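Local coordinates for putative ring-cleaving dioxygenase MhqO (Bacillus subtilis subsp. subtilis, PDB 3OAJ), which is a putative iron(II)-dependent extradiol ring-cleavage dioxygenase that may contribute to the breakdown of aromatic compounds, at residues K97-F102 with Q115-D120; F119-P122 with H126-I129; E227-W232 with T244-R249. All blocks are in the same frame, centred on the assembly; numbering follows the deposited sequence.

Contact 1: residues K97-F102 with Q115-D120; sequences KRLEKF and QYVEFD
Helix 92-101 packs on strand 114-120 within a vicinal oxygen chelate (VOC) fold, Leu99 of the helix meeting Val117 and Phe119 of the strand. The helix and strand backbones stay well separated, with Leu99 CA and Phe119 CA, the nearest pair, 8.8 Å apart; side chains bridge the whole interval, all three setting out toward the opposite segment. Leu99 does so with one branch above all. Its CD1 sits over a face of the Phe119 ring, 4.0 Å from the ring centroid and 18° off the ring normal, a CH-pi contact shifted toward the rim on the CD1 side, where Phe119 CD1 is 3.8 Å from Leu99 CD1. The other methyl, CD2, stands farther back, 4.2 Å from Phe119 CD2, and the two side chains cross at about a right angle. Leucine's fork thus lays one methyl on the ring and keeps the second by its rim.

This helix and strand belong to the first of the two VOC ranges of the chain, where residues 97-102 form the last turn of the helix and its exit. Val117 and Phe119 are two apart in an extended strand and therefore emerge on the same side of the sheet, under the helix; Glu118 between them points away from the helix. Val117 CG1, anti to its own N (chi1 175°), touches Leu99 CD1 at 4.0 Å, so a single methyl is shared by both strand residues. Val117 also packs against Glu96 and Met92, one and two turns back from Leu99. On another side of the helix, Arg98 donates from NE and NH2 to the carbonyl oxygens of Val29 and Gly28.

Contact 2: residues F119-P122 with H126-I129; sequences FDDP and HLEI
Phe119 and Leu127 form an antiparallel hydrogen-bonded pair in the hairpin of strands 114-120 and 126-131. Phe119 N donates to Leu127 O at 3.0 Å, and Leu127 N returns a bond to Phe119 O at 2.8 Å. From CB, the Phe119 side chain turns between its own N and carbonyl carbon (chi1 57°), which swings the ring across the neighbouring strand. CD1 comes near Leu127 O; CE1, farther out, meets Ile129 CD1 at 3.7 Å; CZ lies between Ile129 CD1 and Leu127 CB; and CE2 reaches Leu127 CD2 at 3.8 Å. Leu127 CB sits over one face of the ring, 4.0 Å from its centroid, as a CH-pi contact. Leucine and isoleucine suit these places, offering methyls and methylenes to a buried ring. Leu127 CD1 turns instead to Asp121 CB, whose carboxylate is bound by the hydroxyl of Tyr26 and by the backbone N of His123 and Leu125.

Asp120 and His126, the adjacent non-hydrogen-bonded pair, project from the other face of the sheet, their side chains side by side. His126 ND1 donates to Asp120 OD1 at 2.8 Å and 173°, arriving on the syn side but 30° out of the carboxylate plane; the oxygen lies almost in the imidazole plane. The bond implies a proton on ND1, and the nearby carboxylate would probably favour a positive charge if the ring took up a second.

Contact 3: residues E227-W232 with T244-R249; sequences EDQLDW and TPVRDR
Val246 places its two methyls against neighbouring residues of helix 226-238, Gln229 and Leu230. At the buried end, Val246 CG1 lies 3.7 Å from Gln229 OE1, a van der Waals contact between a methyl and an amide oxygen. Gln229 reaches this place because its chain is fully extended, CG anti to the backbone N (chi1 175°) and CD anti to CA (chi2 176°). The buried amide is held from its other end: NE2 donates to the carbonyl oxygen of Asn253. Glutamine suits the spot, since its long methylene chain spans the interval and its amide can bond to strand backbone.

The other end is a partly exposed rim, where Val246 CG2 meets Leu230 CD2 at 3.7 Å and the two branched side chains cross at about a right angle. Beyond it, Arg247 points away from the helix. The contact as a whole is slight: it buries 106 Å² over both sides, no hydrogen bond crosses it, and Leu230 CA and Val246 CA, the nearest pair, are 8.0 Å apart.

The helix is also packed on the sheet through Gln229 and Trp232, both of which touch Ala223 of strand 215-223, and Val246 rests on Asn253 and Ile255 of strand 253-258. The contact therefore ties helix 226-238 to the approach to strand 247-248, at the edge of that sheet.

How the contacts relate
Contacts 1 and 2 adjoin on one sheet: their centres are about 8 Å apart, strand 114-120 serves both, and Phe119 meets the helix in one and the paired strand in the other. Val117 O to Ile129 N, 2.9 Å, is a probable further hydrogen bond between them. Contact 3 belongs to the second VOC range and the other sheet, on the opposite side of the chain's centre, about 38 Å from contact 1 and about 31 Å from contact 2 between centres. It alone approaches the metal site: the Gln229 side chain is about 9 Å from the zinc ion held by His11, His218 and Glu266, and about 6 Å from the Glu266 side chain.

Contact 1: residues K97-F102 with Q115-D120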
loop_
_atom_site.group_PDB
_atom_site.type_symbol
_atom_site.label_atom_id
_atom_site.label_comp_id
_atom_site.label_asym_id
_atom_site.label_seq_id
_atom_site.Cartn_x
_atom_site.Cartn_y
_atom_site.Cartn_z
ATOM N N LYS A 97 21.675 2.677 7.829
ATOM C CA LYS A 97 22.693 3.685 7.468
ATOM C C LYS A 97 22.136 4.690 6.442
ATOM O O LYS A 97 22.444 5.887 6.498
ATOM C CB LYS A 97 24.004 3.051 6.967
ATOM C CG LYS A 97 24.743 2.198 7.987
ATOM C CD LYS A 97 25.199 2.950 9.206
ATOM C CE LYS A 97 26.111 2.056 10.049
ATOM N NZ LYS A 97 26.897 2.851 11.016
ATOM N N ARG A 98 21.301 4.208 5.527
ATOM C CA ARG A 98 20.680 5.076 4.535
ATOM C C ARG A 98 19.708 6.062 5.182
ATOM O O ARG A 98 19.730 7.255 4.864
ATOM C CB ARG A 98 20.013 4.249 3.441
ATOM C CG ARG A 98 19.356 5.076 2.338
ATOM C CD ARG A 98 18.928 4.175 1.162
ATOM N NE ARG A 98 18.461 4.958 0.024
ATOM C CZ ARG A 98 19.255 5.520 -0.882
ATOM N NH1 ARG A 98 20.585 5.386 -0.791
ATOM N NH2 ARG A 98 18.714 6.219 -1.879
ATOM N N LEU A 99 18.846 5.583 6.081
ATOM C CA LEU A 99 17.968 6.505 6.824
ATOM C C LEU A 99 18.744 7.570 7.602
ATOM O O LEU A 99 18.340 8.749 7.636
ATOM C CB LEU A 99 17.006 5.741 7.737
ATOM C CG LEU A 99 15.942 4.889 7.038
ATOM C CD1 LEU A 99 15.188 4.082 8.068
ATOM C CD2 LEU A 99 14.975 5.710 6.153
ATOM N N GLU A 100 19.817 7.152 8.243
ATOM C CA GLU A 100 20.719 8.094 8.916
ATOM C C GLU A 100 21.295 9.165 7.993
ATOM O O GLU A 100 21.293 10.298 8.362
ATOM C CB GLU A 100 21.832 7.355 9.681
ATOM C CG GLU A 100 22.799 8.255 10.321
ATOM C CD GLU A 100 24.006 7.570 10.930
ATOM O OE1 GLU A 100 24.913 7.101 10.197
ATOM O OE2 GLU A 100 24.066 7.636 12.167
ATOM N N LYS A 101 21.756 8.745 6.829
ATOM C CA LYS A 101 22.315 9.640 5.804
ATOM C C LYS A 101 21.285 10.700 5.402
ATOM O O LYS A 101 21.641 11.863 5.146
ATOM C CB LYS A 101 22.742 8.800 4.585
ATOM C CG LYS A 101 23.269 9.538 3.358
ATOM C CD LYS A 101 23.416 8.535 2.215
ATOM C CE LYS A 101 23.712 9.190 0.874
ATOM N NZ LYS A 101 24.084 8.124 -0.113
ATOM N N PHE A 102 20.014 10.295 5.353
ATOM C CA PHE A 102 18.937 11.207 4.989
ATOM C C PHE A 102 18.270 11.904 6.170
ATOM O O PHE A 102 17.229 12.541 5.990
ATOM C CB PHE A 102 17.912 10.504 4.097
ATOM C CG PHE A 102 18.418 10.249 2.703
ATOM C CD1 PHE A 102 18.599 11.309 1.805
ATOM C CD2 PHE A 102 18.729 8.961 2.288
ATOM C CE1 PHE A 102 19.073 11.081 0.522
ATOM C CE2 PHE A 102 19.216 8.715 0.989
ATOM C CZ PHE A 102 19.380 9.780 0.108
ATOM N N GLN A 115 13.085 -8.638 13.829
ATOM C CA GLN A 115 13.497 -7.275 14.114
ATOM C C GLN A 115 12.998 -6.304 13.043
ATOM O O GLN A 115 13.071 -6.583 11.841
ATOM C CB GLN A 115 15.019 -7.186 14.269
ATOM C CG GLN A 115 15.546 -7.814 15.582
ATOM C CD GLN A 115 17.075 -7.771 15.713
ATOM O OE1 GLN A 115 17.782 -7.258 14.832
ATOM N NE2 GLN A 115 17.592 -8.327 16.810
ATOM N N TYR A 116 12.451 -5.178 13.504
ATOM C CA TYR A 116 11.876 -4.156 12.621
ATOM C C TYR A 116 12.554 -2.822 12.815
ATOM O O TYR A 116 12.890 -2.454 13.941
ATOM C CB TYR A 116 10.384 -3.967 12.890
ATOM C CG TYR A 116 9.542 -5.164 12.535
ATOM C CD1 TYR A 116 9.425 -6.243 13.417
ATOM C CD2 TYR A 116 8.867 -5.228 11.314
ATOM C CE1 TYR A 116 8.654 -7.344 13.098
ATOM C CE2 TYR A 116 8.095 -6.344 10.973
ATOM C CZ TYR A 116 8.002 -7.393 11.875
ATOM O OH TYR A 116 7.243 -8.500 11.548
ATOM N N VAL A 117 12.750 -2.103 11.717
ATOM C CA VAL A 117 13.135 -0.700 11.760
ATOM C C VAL A 117 11.856 0.109 11.542
ATOM O O VAL A 117 11.186 -0.052 10.507
ATOM C CB VAL A 117 14.177 -0.369 10.661
ATOM C CG1 VAL A 117 14.501 1.132 10.620
ATOM C CG2 VAL A 117 15.451 -1.166 10.894
ATOM N N GLU A 118 11.516 0.957 12.511
ATOM C CA GLU A 118 10.318 1.798 12.461
ATOM C C GLU A 118 10.717 3.216 12.126
ATOM O O GLU A 118 11.634 3.753 12.719
ATOM C CB GLU A 118 9.585 1.786 13.809
ATOM C CG GLU A 118 9.255 0.391 14.340
ATOM C CD GLU A 118 8.128 -0.266 13.580
ATOM O OE1 GLU A 118 7.136 0.420 13.218
ATOM O OE2 GLU A 118 8.244 -1.479 13.334
ATOM N N PHE A 119 9.985 3.837 11.207
ATOM C CA PHE A 119 10.217 5.231 10.837
ATOM C C PHE A 119 8.967 5.808 10.179
ATOM O O PHE A 119 8.092 5.058 9.730
ATOM C CB PHE A 119 11.426 5.357 9.900
ATOM C CG PHE A 119 11.313 4.529 8.637
ATOM C CD1 PHE A 119 11.507 3.147 8.660
ATOM C CD2 PHE A 119 11.022 5.143 7.418
ATOM C CE1 PHE A 119 11.425 2.371 7.494
ATOM C CE2 PHE A 119 10.936 4.387 6.251
ATOM C CZ PHE A 119 11.141 2.992 6.279
ATOM N N ASP A 120 8.892 7.134 10.117
ATOM C CA ASP A 120 7.795 7.792 9.422
ATOM C C ASP A 120 8.244 8.333 8.076
ATOM O O ASP A 120 9.411 8.693 7.894
ATOM C CB ASP A 120 7.238 8.961 10.255
ATOM C CG ASP A 120 6.391 8.516 11.440
ATOM O OD1 ASP A 120 6.129 7.298 11.594
ATOM O OD2 ASP A 120 5.956 9.404 12.216
#

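Contact 2: residues F119-P122 with H126-I129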
loop_
_atom_site.group_PDB
_atom_site.type_symbol
_atom_site.label_atom_id
_atom_site.label_comp_id
_atom_site.label_asym_id
_atom_site.label_seq_id
_atom_site.Cartn_x
_atom_site.Cartn_y
_atom_site.Cartn_z
ATOM N N PHE A 119 9.985 3.837 11.207
ATOM C CA PHE A 119 10.217 5.231 10.837
ATOM C C PHE A 119 8.967 5.808 10.179
ATOM O O PHE A 119 8.092 5.058 9.730
ATOM C CB PHE A 119 11.426 5.357 9.900
ATOM C CG PHE A 119 11.313 4.529 8.637
ATOM C CD1 PHE A 119 11.507 3.147 8.660
ATOM C CD2 PHE A 119 11.022 5.143 7.418
ATOM C CE1 PHE A 119 11.425 2.371 7.494
ATOM C CE2 PHE A 119 10.936 4.387 6.251
ATOM C CZ PHE A 119 11.141 2.992 6.279
ATOM N N ASP A 120 8.892 7.134 10.117
ATOM C CA ASP A 120 7.795 7.792 9.422
ATOM C C ASP A 120 8.244 8.333 8.076
ATOM O O ASP A 120 9.411 8.693 7.894
ATOM C CB ASP A 120 7.238 8.961 10.255
ATOM C CG ASP A 120 6.391 8.516 11.440
ATOM O OD1 ASP A 120 6.129 7.298 11.594
ATOM O OD2 ASP A 120 5.956 9.404 12.216
ATOM N N ASP A 121 7.305 8.425 7.138
ATOM C CA ASP A 121 7.562 9.158 5.904
ATOM C C ASP A 121 7.382 10.662 6.185
ATOM O O ASP A 121 7.038 11.033 7.310
ATOM C CB ASP A 121 6.729 8.589 4.729
ATOM C CG ASP A 121 5.317 9.175 4.601
ATOM O OD1 ASP A 121 4.851 9.997 5.425
ATOM O OD2 ASP A 121 4.655 8.794 3.599
ATOM N N PRO A 122 7.658 11.530 5.189
ATOM C CA PRO A 122 7.662 12.979 5.434
ATOM C C PRO A 122 6.311 13.554 5.821
ATOM O O PRO A 122 6.241 14.670 6.352
ATOM C CB PRO A 122 8.122 13.566 4.097
ATOM C CG PRO A 122 8.815 12.449 3.408
ATOM C CD PRO A 122 8.086 11.214 3.819
ATOM N N HIS A 126 3.221 5.845 9.172
ATOM C CA HIS A 126 4.123 4.932 9.879
ATOM C C HIS A 126 4.559 3.788 8.978
ATOM O O HIS A 126 3.705 3.062 8.424
ATOM C CB HIS A 126 3.475 4.300 11.119
ATOM C CG HIS A 126 2.976 5.270 12.152
ATOM N ND1 HIS A 126 3.665 6.411 12.515
ATOM C CD2 HIS A 126 1.884 5.220 12.954
ATOM C CE1 HIS A 126 3.004 7.035 13.475
ATOM N NE2 HIS A 126 1.922 6.330 13.763
ATOM N N LEU A 127 5.873 3.606 8.849
ATOM C CA LEU A 127 6.447 2.563 8.004
ATOM C C LEU A 127 7.367 1.681 8.834
ATOM O O LEU A 127 7.866 2.102 9.895
ATOM C CB LEU A 127 7.260 3.202 6.871
ATOM C CG LEU A 127 6.534 3.785 5.652
ATOM C CD1 LEU A 127 5.593 4.928 6.000
ATOM C CD2 LEU A 127 7.568 4.211 4.595
ATOM N N GLU A 128 7.651 0.485 8.329
ATOM C CA GLU A 128 8.660 -0.352 8.956
ATOM C C GLU A 128 9.321 -1.204 7.897
ATOM O O GLU A 128 8.721 -1.468 6.845
ATOM C CB GLU A 128 8.082 -1.213 10.095
ATOM C CG GLU A 128 7.050 -2.212 9.630
ATOM C CD GLU A 128 6.377 -3.021 10.726
ATOM O OE1 GLU A 128 6.481 -2.703 11.943
ATOM O OE2 GLU A 128 5.692 -3.990 10.329
ATOM N N ILE A 129 10.550 -1.619 8.182
ATOM C CA ILE A 129 11.295 -2.538 7.323
ATOM C C ILE A 129 11.662 -3.786 8.110
ATOM O O ILE A 129 12.077 -3.683 9.265
ATOM C CB ILE A 129 12.558 -1.833 6.713
ATOM C CG1 ILE A 129 12.135 -0.903 5.581
ATOM C CG2 ILE A 129 13.575 -2.837 6.183
ATOM C CD1 ILE A 129 13.231 0.079 5.147
#

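Contact 3: residues E227-W232 with T244-R249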
loop_
_atom_site.group_PDB
_atom_site.type_symbol
_atom_site.label_atom_id
_atom_site.label_comp_id
_atom_site.label_asym_id
_atom_site.label_seq_id
_atom_site.Cartn_x
_atom_site.Cartn_y
_atom_site.Cartn_z
ATOM N N GLU A 227 -13.222 -12.910 -12.575
ATOM C CA GLU A 227 -14.154 -13.922 -12.053
ATOM C C GLU A 227 -14.028 -14.107 -10.538
ATOM O O GLU A 227 -15.018 -14.144 -9.818
ATOM C CB GLU A 227 -14.016 -15.260 -12.797
ATOM C CG GLU A 227 -15.102 -16.288 -12.456
ATOM C CD GLU A 227 -16.531 -15.843 -12.810
ATOM O OE1 GLU A 227 -16.722 -15.052 -13.772
ATOM O OE2 GLU A 227 -17.474 -16.305 -12.125
ATOM N N ASP A 228 -12.804 -14.165 -10.049
ATOM C CA ASP A 228 -12.548 -14.339 -8.623
ATOM C C ASP A 228 -13.099 -13.123 -7.861
ATOM O O ASP A 228 -13.740 -13.267 -6.819
ATOM C CB ASP A 228 -11.032 -14.500 -8.446
ATOM C CG ASP A 228 -10.618 -14.872 -7.042
ATOM O OD1 ASP A 228 -11.382 -15.542 -6.315
ATOM O OD2 ASP A 228 -9.484 -14.513 -6.678
ATOM N N GLN A 229 -12.866 -11.929 -8.409
ATOM C CA GLN A 229 -13.397 -10.722 -7.783
ATOM C C GLN A 229 -14.928 -10.715 -7.713
ATOM O O GLN A 229 -15.506 -10.284 -6.700
ATOM C CB GLN A 229 -12.893 -9.463 -8.491
ATOM C CG GLN A 229 -13.521 -8.190 -7.957
ATOM C CD GLN A 229 -12.941 -6.980 -8.613
ATOM O OE1 GLN A 229 -13.162 -6.728 -9.789
ATOM N NE2 GLN A 229 -12.154 -6.237 -7.855
ATOM N N LEU A 230 -15.588 -11.155 -8.787
ATOM C CA LEU A 230 -17.053 -11.222 -8.779
ATOM C C LEU A 230 -17.534 -12.205 -7.719
ATOM O O LEU A 230 -18.526 -11.958 -7.041
ATOM C CB LEU A 230 -17.606 -11.581 -10.168
ATOM C CG LEU A 230 -17.232 -10.611 -11.305
ATOM C CD1 LEU A 230 -17.577 -11.207 -12.674
ATOM C CD2 LEU A 230 -17.885 -9.237 -11.120
ATOM N N ASP A 231 -16.818 -13.312 -7.565
ATOM C CA ASP A 231 -17.138 -14.287 -6.519
ATOM C C ASP A 231 -16.987 -13.619 -5.147
ATOM O O ASP A 231 -17.829 -13.802 -4.268
ATOM C CB ASP A 231 -16.214 -15.516 -6.615
ATOM C CG ASP A 231 -16.469 -16.378 -7.861
ATOM O OD1 ASP A 231 -17.501 -16.204 -8.537
ATOM O OD2 ASP A 231 -15.622 -17.255 -8.156
ATOM N N TRP A 232 -15.911 -12.845 -4.965
ATOM C CA TRP A 232 -15.715 -12.101 -3.719
ATOM C C TRP A 232 -16.874 -11.152 -3.474
ATOM O O TRP A 232 -17.356 -11.048 -2.359
ATOM C CB TRP A 232 -14.437 -11.275 -3.780
ATOM C CG TRP A 232 -13.173 -11.953 -3.356
ATOM C CD1 TRP A 232 -12.191 -12.438 -4.169
ATOM C CD2 TRP A 232 -12.737 -12.184 -2.015
ATOM N NE1 TRP A 232 -11.166 -12.953 -3.414
ATOM C CE2 TRP A 232 -11.477 -12.816 -2.089
ATOM C CE3 TRP A 232 -13.285 -11.901 -0.757
ATOM C CZ2 TRP A 232 -10.749 -13.179 -0.948
ATOM C CZ3 TRP A 232 -12.564 -12.274 0.387
ATOM C CH2 TRP A 232 -11.310 -12.903 0.275
ATOM N N THR A 244 -19.350 -2.336 -2.823
ATOM C CA THR A 244 -19.608 -1.523 -4.001
ATOM C C THR A 244 -19.740 -2.365 -5.264
ATOM O O THR A 244 -19.305 -3.526 -5.289
ATOM C CB THR A 244 -18.479 -0.512 -4.260
ATOM O OG1 THR A 244 -17.282 -1.212 -4.631
ATOM C CG2 THR A 244 -18.226 0.377 -3.063
ATOM N N PRO A 245 -20.301 -1.760 -6.337
ATOM C CA PRO A 245 -20.135 -2.357 -7.649
ATOM C C PRO A 245 -18.662 -2.416 -8.043
ATOM O O PRO A 245 -17.810 -1.739 -7.431
ATOM C CB PRO A 245 -20.907 -1.398 -8.572
ATOM C CG PRO A 245 -21.817 -0.644 -7.673
ATOM C CD PRO A 245 -21.067 -0.501 -6.400
ATOM N N VAL A 246 -18.365 -3.244 -9.038
ATOM C CA VAL A 246 -17.033 -3.272 -9.622
ATOM C C VAL A 246 -16.787 -1.952 -10.334
ATOM O O VAL A 246 -17.621 -1.504 -11.138
ATOM C CB VAL A 246 -16.873 -4.412 -10.652
ATOM C CG1 VAL A 246 -15.494 -4.357 -11.310
ATOM C CG2 VAL A 246 -17.120 -5.776 -10.006
ATOM N N ARG A 247 -15.645 -1.340 -10.029
ATOM C CA ARG A 247 -15.180 -0.126 -10.671
ATOM C C ARG A 247 -13.903 -0.405 -11.435
ATOM O O ARG A 247 -12.950 -0.953 -10.885
ATOM C CB ARG A 247 -14.968 0.964 -9.616
ATOM C CG ARG A 247 -16.297 1.432 -9.020
ATOM C CD ARG A 247 -16.147 2.252 -7.759
ATOM N NE ARG A 247 -17.476 2.532 -7.215
ATOM C CZ ARG A 247 -17.719 2.939 -5.974
ATOM N NH1 ARG A 247 -16.723 3.132 -5.120
ATOM N NH2 ARG A 247 -18.967 3.148 -5.590
ATOM N N ASP A 248 -13.892 -0.023 -12.710
ATOM C CA ASP A 248 -12.709 -0.168 -13.564
ATOM C C ASP A 248 -11.694 0.949 -13.269
ATOM O O ASP A 248 -11.949 2.128 -13.561
ATOM C CB ASP A 248 -13.179 -0.143 -15.026
ATOM C CG ASP A 248 -12.041 -0.236 -16.028
ATOM O OD1 ASP A 248 -10.851 -0.249 -15.641
ATOM O OD2 ASP A 248 -12.358 -0.294 -17.238
ATOM N N ARG A 249 -10.562 0.592 -12.658
ATOM C CA ARG A 249 -9.502 1.570 -12.343
ATOM C C ARG A 249 -8.354 1.535 -13.339
ATOM O O ARG A 249 -7.260 2.046 -13.059
ATOM C CB ARG A 249 -8.975 1.373 -10.913
ATOM C CG ARG A 249 -10.053 1.348 -9.816
ATOM C CD ARG A 249 -10.888 2.618 -9.812
ATOM N NE ARG A 249 -11.454 2.924 -8.501
ATOM C CZ ARG A 249 -12.355 3.881 -8.263
ATOM N NH1 ARG A 249 -12.842 4.622 -9.256
ATOM N NH2 ARG A 249 -12.795 4.088 -7.027
#